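Long-range contacts in pyruvate kinase 1 (Trypanosoma brucei brucei, PDB 4KCW), which catalyses, as a pyruvate kinase, the transfer of phosphate from phosphoenolpyruvate to ADP, giving pyruvate and ATP in glycolysis: residues 209-214 / 234-239; 257-262 / 291-296. All coordinates share one frame; numbering follows the deposited sequence.

Interaction 1: residues 209-214 / 234-239; sequences IFASFI and ILIISK. With OXL (oxalate ion), chain E.
Ile209 to Ala211 pair in parallel register with Ile236 to Ser238, the strand axes 4.6 Å apart and their directions 26° from each other. Four backbone hydrogen bonds join them. They run from Ile209 N to Leu235 O, Ile237 N to Ile209 O, Ala211 N to Ile237 O and Lys239 N to Ala211 O. Ile237 O also receives a CA-H contact from Phe210.

Phe210 and Ile237 share one face and point the same way, side by side. Ring atom CD1 of Phe210 meets Ile237 CB at 3.7 Å, an oblique approach. Phe210 CG lies anti to its carbonyl carbon (chi1 -57°), which sets the ring beside the branch of Ile237. This face looks into the barrel, where Phe210 also packs on Met260.

The pair is strands four and five of the eight-stranded TIM barrel, joined by helix 217-226 in a beta-alpha-beta unit. Ile236 and Ser238 face that helix. A type II turn from Ala211 to Ile214 then brings Ile214 back to the sheet. Its CG1 lies 3.7 Å from Ser238 CB.

Lys239 carries the C-terminal end of the contact. Its CB and CG run beside Ala211 O, and CD lies 3.9 Å from Phe210 CB. The chain then bends at chi3 (64°) and delivers NZ to Ser212 OG at 3.1 Å. NZ donates a second bond, 2.8 Å long, to oxalate O3. A salt bridge to Asp84 grips the same nitrogen. Ser212 OG is hydrogen-bonded in turn to Thr85 O, and so probably helps position the amine. Oxalate mimics the enolate of pyruvate, so the amine is probably placed to stabilise that intermediate, as in other pyruvate kinases. A magnesium ion lies about 4 Å from the nearest side-chain atom of Lys239, and a potassium ion about 4 Å from that of Ser212.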
loop_
_atom_site.group_PDB
_atom_site.type_symbol
_atom_site.label_atom_id
_atom_site.label_comp_id
_atom_site.label_asym_id
_atom_site.label_seq_id
_atom_site.Cartn_x
_atom_site.Cartn_y
_atom_site.Cartn_z
ATOM N N ILE A 209 16.487 -2.526 -37.149
ATOM C CA ILE A 209 17.607 -3.433 -37.041
ATOM C C ILE A 209 17.548 -4.097 -35.698
ATOM O O ILE A 209 17.504 -3.409 -34.679
ATOM C CB ILE A 209 18.946 -2.671 -37.056
ATOM C CG1 ILE A 209 19.065 -1.772 -38.297
ATOM C CG2 ILE A 209 20.111 -3.653 -36.946
ATOM C CD1 ILE A 209 18.752 -2.478 -39.600
ATOM N N PHE A 210 17.689 -5.425 -35.682
ATOM C CA PHE A 210 18.104 -6.141 -34.470
ATOM C C PHE A 210 19.632 -6.301 -34.471
ATOM O O PHE A 210 20.180 -7.089 -35.251
ATOM C CB PHE A 210 17.445 -7.544 -34.395
ATOM C CG PHE A 210 15.933 -7.536 -34.447
ATOM C CD1 PHE A 210 15.204 -6.371 -34.215
ATOM C CD2 PHE A 210 15.236 -8.722 -34.676
ATOM C CE1 PHE A 210 13.820 -6.371 -34.297
ATOM C CE2 PHE A 210 13.840 -8.736 -34.702
ATOM C CZ PHE A 210 13.131 -7.556 -34.506
ATOM N N ALA A 211 20.329 -5.526 -33.654
ATOM C CA ALA A 211 21.792 -5.479 -33.755
ATOM C C ALA A 211 22.424 -6.504 -32.810
ATOM O O ALA A 211 22.274 -6.407 -31.600
ATOM C CB ALA A 211 22.296 -4.077 -33.441
ATOM N N SER A 212 23.063 -7.524 -33.365
ATOM C CA SER A 212 23.596 -8.604 -32.552
ATOM C C SER A 212 24.796 -8.175 -31.664
ATOM O O SER A 212 25.599 -7.308 -32.053
ATOM C CB SER A 212 23.952 -9.787 -33.428
ATOM O OG SER A 212 22.836 -10.189 -34.208
ATOM N N PHE A 213 24.842 -8.694 -30.439
ATOM C CA PHE A 213 26.050 -8.604 -29.590
ATOM C C PHE A 213 26.431 -7.192 -29.153
ATOM O O PHE A 213 27.585 -6.929 -28.821
ATOM C CB PHE A 213 27.263 -9.287 -30.258
ATOM C CG PHE A 213 27.153 -10.789 -30.321
ATOM C CD1 PHE A 213 27.301 -11.561 -29.165
ATOM C CD2 PHE A 213 26.842 -11.437 -31.535
ATOM C CE1 PHE A 213 27.175 -12.945 -29.223
ATOM C CE2 PHE A 213 26.674 -12.816 -31.588
ATOM C CZ PHE A 213 26.854 -13.573 -30.437
ATOM N N ILE A 214 25.469 -6.289 -29.133
ATOM C CA ILE A 214 25.745 -4.960 -28.631
ATOM C C ILE A 214 26.278 -5.048 -27.214
ATOM O O ILE A 214 25.626 -5.613 -26.329
ATOM C CB ILE A 214 24.486 -4.093 -28.654
ATOM C CG1 ILE A 214 24.094 -3.797 -30.101
ATOM C CG2 ILE A 214 24.721 -2.814 -27.882
ATOM C CD1 ILE A 214 25.189 -3.110 -30.912
ATOM N N ILE A 234 15.161 4.523 -38.820
ATOM C CA ILE A 234 15.066 3.103 -38.571
ATOM C C ILE A 234 15.367 2.791 -37.106
ATOM O O ILE A 234 16.294 3.345 -36.525
ATOM C CB ILE A 234 16.059 2.361 -39.486
ATOM C CG1 ILE A 234 15.732 2.706 -40.963
ATOM C CG2 ILE A 234 16.050 0.864 -39.188
ATOM C CD1 ILE A 234 16.654 2.091 -41.995
ATOM N N LEU A 235 14.534 1.966 -36.487
ATOM C CA LEU A 235 14.715 1.623 -35.080
ATOM C C LEU A 235 15.938 0.779 -34.957
ATOM O O LEU A 235 16.162 -0.100 -35.765
ATOM C CB LEU A 235 13.529 0.822 -34.564
ATOM C CG LEU A 235 12.158 1.476 -34.640
ATOM C CD1 LEU A 235 11.192 0.643 -33.828
ATOM C CD2 LEU A 235 12.202 2.916 -34.123
ATOM N N ILE A 236 16.736 1.038 -33.937
ATOM C CA ILE A 236 17.756 0.099 -33.530
ATOM C C ILE A 236 17.344 -0.594 -32.243
ATOM O O ILE A 236 17.286 0.032 -31.157
ATOM C CB ILE A 236 19.139 0.766 -33.319
ATOM C CG1 ILE A 236 19.613 1.477 -34.611
ATOM C CG2 ILE A 236 20.142 -0.295 -32.891
ATOM C CD1 ILE A 236 20.727 2.484 -34.381
ATOM N N ILE A 237 17.038 -1.875 -32.373
ATOM C CA ILE A 237 16.849 -2.745 -31.236
ATOM C C ILE A 237 18.181 -3.461 -30.953
ATOM O O ILE A 237 18.666 -4.244 -31.791
ATOM C CB ILE A 237 15.756 -3.794 -31.558
ATOM C CG1 ILE A 237 14.574 -3.130 -32.277
ATOM C CG2 ILE A 237 15.333 -4.556 -30.314
ATOM C CD1 ILE A 237 13.768 -2.215 -31.397
ATOM N N SER A 238 18.795 -3.166 -29.802
ATOM C CA SER A 238 20.061 -3.809 -29.445
ATOM C C SER A 238 19.807 -5.170 -28.838
ATOM O O SER A 238 18.996 -5.322 -27.914
ATOM C CB SER A 238 20.862 -2.947 -28.475
ATOM O OG SER A 238 21.076 -1.661 -29.003
ATOM N N LYS A 239 20.500 -6.170 -29.354
ATOM C CA LYS A 239 20.397 -7.507 -28.815
ATOM C C LYS A 239 21.376 -7.671 -27.666
ATOM O O LYS A 239 22.566 -7.447 -27.846
ATOM C CB LYS A 239 20.696 -8.516 -29.911
ATOM C CG LYS A 239 19.662 -8.518 -31.017
ATOM C CD LYS A 239 20.103 -9.389 -32.191
ATOM C CE LYS A 239 20.234 -10.857 -31.795
ATOM N NZ LYS A 239 20.441 -11.717 -32.993
HETATM C C1 OXL E . 19.750 -14.485 -30.966
HETATM C C2 OXL E . 19.998 -15.351 -29.708
HETATM O O1 OXL E . 18.563 -14.121 -31.270
HETATM O O2 OXL E . 21.202 -15.650 -29.478
HETATM O O3 OXL E . 20.789 -14.115 -31.563
HETATM O O4 OXL E . 19.012 -15.661 -28.965
HETATM O O HOH W 1 25.118 -8.282 -26.026
#

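Interaction 2: residues 257-262 / 291-296. With OXL (oxalate ion), chain E.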
loop_
_atom_site.group_PDB
_atom_site.type_symbol
_atom_site.label_atom_id
_atom_site.label_comp_id
_atom_site.label_asym_id
_atom_site.label_seq_id
_atom_site.Cartn_x
_atom_site.Cartn_y
_atom_site.Cartn_z
ATOM N N ASN A 257 16.571 2.249 -29.563
ATOM C CA ASN A 257 15.114 2.433 -29.624
ATOM C C ASN A 257 14.376 1.371 -28.861
ATOM O O ASN A 257 13.145 1.453 -28.706
ATOM C CB ASN A 257 14.633 2.412 -31.078
ATOM C CG ASN A 257 15.174 3.582 -31.884
ATOM O OD1 ASN A 257 16.192 3.459 -32.584
ATOM N ND2 ASN A 257 14.600 4.753 -31.655
ATOM N N GLY A 258 15.098 0.297 -28.522
ATOM C CA GLY A 258 14.504 -0.889 -27.905
ATOM C C GLY A 258 15.560 -1.969 -27.723
ATOM O O GLY A 258 16.690 -1.835 -28.204
ATOM N N ILE A 259 15.144 -3.100 -27.173
ATOM C CA ILE A 259 16.055 -4.120 -26.704
ATOM C C ILE A 259 15.453 -5.473 -27.005
ATOM O O ILE A 259 14.212 -5.665 -26.924
ATOM C CB ILE A 259 16.252 -4.023 -25.175
ATOM C CG1 ILE A 259 17.014 -2.753 -24.807
ATOM C CG2 ILE A 259 16.949 -5.268 -24.624
ATOM C CD1 ILE A 259 18.380 -2.680 -25.438
ATOM N N MET A 260 16.305 -6.385 -27.455
ATOM C CA MET A 260 15.976 -7.792 -27.434
ATOM C C MET A 260 16.826 -8.523 -26.407
ATOM O O MET A 260 18.047 -8.341 -26.355
ATOM C CB MET A 260 16.212 -8.410 -28.787
ATOM C CG MET A 260 15.840 -9.875 -28.824
ATOM S SD MET A 260 16.439 -10.661 -30.314
ATOM C CE MET A 260 15.642 -9.709 -31.615
ATOM N N VAL A 261 16.173 -9.307 -25.559
ATOM C CA VAL A 261 16.868 -10.292 -24.758
ATOM C C VAL A 261 17.103 -11.517 -25.596
ATOM O O VAL A 261 16.183 -12.294 -25.854
ATOM C CB VAL A 261 16.043 -10.709 -23.536
ATOM C CG1 VAL A 261 16.875 -11.594 -22.614
ATOM C CG2 VAL A 261 15.528 -9.484 -22.812
ATOM N N ALA A 262 18.317 -11.643 -26.090
ATOM C CA ALA A 262 18.671 -12.705 -27.022
ATOM C C ALA A 262 19.158 -13.909 -26.243
ATOM O O ALA A 262 20.360 -14.091 -26.065
ATOM C CB ALA A 262 19.769 -12.212 -27.970
ATOM N N LYS A 291 10.350 1.843 -23.661
ATOM C CA LYS A 291 10.961 1.409 -24.887
ATOM C C LYS A 291 10.649 -0.047 -25.086
ATOM O O LYS A 291 10.708 -0.825 -24.129
ATOM C CB LYS A 291 12.462 1.621 -24.837
ATOM C CG LYS A 291 12.874 2.973 -25.365
ATOM C CD LYS A 291 14.323 3.301 -25.027
ATOM C CE LYS A 291 14.700 4.708 -25.488
ATOM N NZ LYS A 291 16.166 4.968 -25.354
ATOM N N PRO A 292 10.278 -0.425 -26.333
ATOM C CA PRO A 292 9.913 -1.801 -26.672
ATOM C C PRO A 292 11.006 -2.808 -26.321
ATOM O O PRO A 292 12.205 -2.546 -26.497
ATOM C CB PRO A 292 9.706 -1.766 -28.189
ATOM C CG PRO A 292 10.250 -0.466 -28.642
ATOM C CD PRO A 292 10.203 0.475 -27.493
ATOM N N VAL A 293 10.576 -3.975 -25.868
ATOM C CA VAL A 293 11.483 -5.009 -25.568
ATOM C C VAL A 293 10.930 -6.368 -26.042
ATOM O O VAL A 293 9.705 -6.637 -25.993
ATOM C CB VAL A 293 11.825 -5.012 -24.061
ATOM C CG1 VAL A 293 10.563 -5.233 -23.235
ATOM C CG2 VAL A 293 12.931 -6.043 -23.751
ATOM N N ILE A 294 11.832 -7.170 -26.591
ATOM C CA ILE A 294 11.486 -8.404 -27.232
ATOM C C ILE A 294 12.186 -9.503 -26.493
ATOM O O ILE A 294 13.393 -9.444 -26.277
ATOM C CB ILE A 294 11.990 -8.418 -28.664
ATOM C CG1 ILE A 294 11.467 -7.207 -29.428
ATOM C CG2 ILE A 294 11.606 -9.709 -29.346
ATOM C CD1 ILE A 294 11.961 -7.171 -30.858
ATOM N N CYS A 295 11.418 -10.462 -26.019
ATOM C CA CYS A 295 11.965 -11.670 -25.516
ATOM C C CYS A 295 12.118 -12.708 -26.636
ATOM O O CYS A 295 11.189 -12.946 -27.392
ATOM C CB CYS A 295 11.080 -12.205 -24.422
ATOM S SG CYS A 295 11.827 -13.597 -23.576
ATOM N N ALA A 296 13.275 -13.369 -26.692
ATOM C CA ALA A 296 13.622 -14.226 -27.830
ATOM C C ALA A 296 14.283 -15.567 -27.443
ATOM O O ALA A 296 15.031 -15.651 -26.460
ATOM C CB ALA A 296 14.488 -13.473 -28.824
HETATM C C1 OXL E . 19.750 -14.485 -30.966
HETATM C C2 OXL E . 19.998 -15.351 -29.708
HETATM O O1 OXL E . 18.563 -14.121 -31.270
HETATM O O2 OXL E . 21.202 -15.650 -29.478
HETATM O O3 OXL E . 20.789 -14.115 -31.563
HETATM O O4 OXL E . 19.012 -15.661 -28.965
#
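Ile259 O takes a hydrogen bond from Ile294 N at 2.8 Å, in the carbonyl plane, and a CA-H contact from Val293 CA at 3.1 Å. Ile294 O likewise has two partners. Val261 N comes to it at 2.9 Å, nearly along the carbonyl axis, and Met260 CA adds a CA-H contact. Ile259 N bonds Pro292 O, and a weak bond from Ala296 N to Val261 O ends the ladder. These are strands six and seven of the TIM barrel, running parallel.

Met260, Ile294 and Ala296 share the face that looks inward. Met260 CG is anti to its backbone N (chi1 -178°), which sends the thioether forward along the strand and inward. SD then touches the Ala296 methyl at 3.7 Å. On the other face Ile259 CB meets Val293 CG2 at 4.1 Å, and both side chains reach Cys286 of helix 275-289.

Ala262, at the N-cap position of helix 263-269, puts its methyl 3.6 Å from oxalate C2. From Ile259 and Val293 onward the side chains that meet are apolar, and the hydrogen bonds between the strands are all backbone ones. Gly264 N and Asp265 N bond the oxalate, and the helix dipole would probably help to hold its negative charge.

Along the chain, interaction 1 comes first: segment 209-214 leads through helix 217-226 to 234-239, closing a loop of 19 residues. Helices 243-247 and 249-255 follow. Interaction 2 then opens at 257-262, and helices 263-269 and 275-289 lead to 291-296, closing a loop of 28. The two are in series; they neither nest nor cross. Strands 235-240 and 258-262 are neighbours, probably hydrogen-bonded from Ile236 O to Asn257 N and from Ser238 O to Met260 N. Four consecutive strands of the barrel are so tied together. The C-terminal ends of both contacts reach the same oxalate, at the mouth where the metals also bind.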